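PDB 2P5Z: type VI secretion system component from Escherichia coli O6, which is a component of the type VI secretion system that resembles the phage T4 tail proteins gp27 and gp5 and probably forms part of the secretion system's injection device. Local coordinates for residues A311-Q316 with A364-E369. Sequence-based numbering, arbitrary orientation.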
loop_
_atom_site.group_PDB
_atom_site.type_symbol
_atom_site.label_atom_id
_atom_site.label_comp_id
_atom_site.label_asym_id
_atom_site.label_seq_id
_atom_site.Cartn_x
_atom_site.Cartn_y
_atom_site.Cartn_z
ATOM N N ALA A 311 -16.458 -4.744 17.891
ATOM C CA ALA A 311 -16.454 -5.935 18.721
ATOM C C ALA A 311 -16.125 -7.175 17.911
ATOM O O ALA A 311 -17.009 -7.749 17.285
ATOM C CB ALA A 311 -17.792 -6.102 19.395
ATOM N N ILE A 312 -14.867 -7.606 17.931
ATOM C CA ILE A 312 -14.509 -8.859 17.262
ATOM C C ILE A 312 -14.429 -10.061 18.231
ATOM O O ILE A 312 -13.704 -10.049 19.236
ATOM C CB ILE A 312 -13.227 -8.723 16.396
ATOM C CG1 ILE A 312 -13.381 -7.554 15.410
ATOM C CG2 ILE A 312 -12.972 -9.998 15.612
ATOM C CD1 ILE A 312 -12.062 -7.132 14.709
ATOM N N LEU A 313 -15.195 -11.094 17.914
ATOM C CA LEU A 313 -15.184 -12.312 18.682
ATOM C C LEU A 313 -14.400 -13.378 17.925
ATOM O O LEU A 313 -14.603 -13.565 16.723
ATOM C CB LEU A 313 -16.614 -12.763 18.914
ATOM C CG LEU A 313 -17.472 -11.666 19.548
ATOM C CD1 LEU A 313 -18.815 -12.200 19.926
ATOM C CD2 LEU A 313 -16.814 -11.071 20.783
ATOM N N LYS A 314 -13.485 -14.057 18.615
ATOM C CA LYS A 314 -12.714 -15.124 17.995
ATOM C C LYS A 314 -12.757 -16.447 18.758
ATOM O O LYS A 314 -13.230 -16.523 19.895
ATOM C CB LYS A 314 -11.273 -14.704 17.770
ATOM C CG LYS A 314 -11.073 -13.644 16.711
ATOM C CD LYS A 314 -9.656 -13.714 16.162
ATOM C CE LYS A 314 -9.170 -12.340 15.712
ATOM N NZ LYS A 314 -9.136 -11.368 16.865
ATOM N N GLY A 315 -12.262 -17.498 18.125
ATOM C CA GLY A 315 -12.289 -18.813 18.733
ATOM C C GLY A 315 -11.735 -19.908 17.842
ATOM O O GLY A 315 -11.339 -19.654 16.707
ATOM N N GLN A 316 -11.706 -21.129 18.374
ATOM C CA GLN A 316 -11.221 -22.295 17.640
ATOM C C GLN A 316 -12.211 -23.429 17.725
ATOM O O GLN A 316 -12.995 -23.497 18.672
ATOM C CB GLN A 316 -9.875 -22.748 18.172
ATOM C CG GLN A 316 -8.732 -22.135 17.443
ATOM C CD GLN A 316 -7.490 -22.127 18.268
ATOM O OE1 GLN A 316 -7.491 -21.631 19.397
ATOM N NE2 GLN A 316 -6.408 -22.662 17.721
ATOM N N ALA A 364 -15.981 -13.573 14.463
ATOM C CA ALA A 364 -17.423 -13.509 14.681
ATOM C C ALA A 364 -17.867 -12.162 15.256
ATOM O O ALA A 364 -17.043 -11.343 15.685
ATOM C CB ALA A 364 -17.870 -14.643 15.611
ATOM N N ILE A 365 -19.174 -11.926 15.258
ATOM C CA ILE A 365 -19.719 -10.717 15.880
ATOM C C ILE A 365 -20.900 -11.179 16.727
ATOM O O ILE A 365 -21.481 -12.225 16.430
ATOM C CB ILE A 365 -20.162 -9.586 14.829
ATOM C CG1 ILE A 365 -21.324 -10.052 13.935
ATOM C CG2 ILE A 365 -18.968 -9.039 14.013
ATOM C CD1 ILE A 365 -22.088 -8.917 13.288
ATOM N N PRO A 366 -21.235 -10.435 17.799
ATOM C CA PRO A 366 -22.381 -10.813 18.623
ATOM C C PRO A 366 -23.677 -10.745 17.846
ATOM O O PRO A 366 -23.788 -9.932 16.926
ATOM C CB PRO A 366 -22.426 -9.721 19.694
ATOM C CG PRO A 366 -21.084 -9.094 19.692
ATOM C CD PRO A 366 -20.548 -9.233 18.319
ATOM N N TYR A 367 -24.638 -11.599 18.199
ATOM C CA TYR A 367 -26.011 -11.403 17.773
ATOM C C TYR A 367 -26.545 -10.160 18.487
ATOM O O TYR A 367 -26.205 -9.893 19.644
ATOM C CB TYR A 367 -26.870 -12.611 18.124
ATOM C CG TYR A 367 -28.181 -12.665 17.376
ATOM C CD1 TYR A 367 -28.248 -13.266 16.126
ATOM C CD2 TYR A 367 -29.358 -12.126 17.918
ATOM C CE1 TYR A 367 -29.441 -13.330 15.419
ATOM C CE2 TYR A 367 -30.567 -12.180 17.214
ATOM C CZ TYR A 367 -30.595 -12.787 15.955
ATOM O OH TYR A 367 -31.758 -12.873 15.208
ATOM N N SER A 368 -27.363 -9.392 17.782
ATOM C CA SER A 368 -27.999 -8.212 18.349
ATOM C C SER A 368 -29.275 -7.993 17.576
ATOM O O SER A 368 -29.403 -8.465 16.449
ATOM C CB SER A 368 -27.092 -6.989 18.218
ATOM O OG SER A 368 -27.615 -5.873 18.919
ATOM N N GLU A 369 -30.231 -7.302 18.179
ATOM C CA GLU A 369 -31.470 -7.008 17.466
ATOM C C GLU A 369 -31.472 -5.582 16.960
ATOM O O GLU A 369 -32.347 -5.197 16.193
ATOM C CB GLU A 369 -32.698 -7.275 18.339
ATOM C CG GLU A 369 -33.116 -8.740 18.380
ATOM C CD GLU A 369 -34.216 -9.006 19.398
ATOM O OE1 GLU A 369 -35.080 -8.117 19.605
ATOM O OE2 GLU A 369 -34.217 -10.108 19.989
#
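The side chains of Leu313 and Pro366 cross at about a right angle where strands 311-317 and 359-366 part company, two antiparallel neighbours that are probably part of the beta structure of the gp27-like phage-baseplate hub fold. The last bridge before they diverge is Leu313 with Ala364, a hydrogen-bonded pair. Here Leu313 N donates to Ala364 O at 2.9 Å, nearly straight at 166°, although the donor stands above the carbonyl plane. Leu313 CB and Ala364 CB lie 4.0 Å apart on the same face of the sheet. From there Leu313 reaches past Ala364: chi1 of -54° sets CG anti to the carbonyl carbon, and from CG the Leu313 CD1 methyl meets the proline ring, 3.8 Å from Pro366 CD and 3.9 Å from Pro366 CG. Leu313 also touches Val338 and Phe339 of helix 337-341 and Val343 of strand 343-353. Strand 359-366 is flanked beyond by strand 343-353, where Ile365 packs on Leu344 and Thr346, while strand 230-237 lines the other side of 311-317. Beyond Pro366 the chain leaves its neighbour as loop. At the start of 311-316, Ala311 CB approaches the same ring more loosely, 4.3 Å from Pro366 CD.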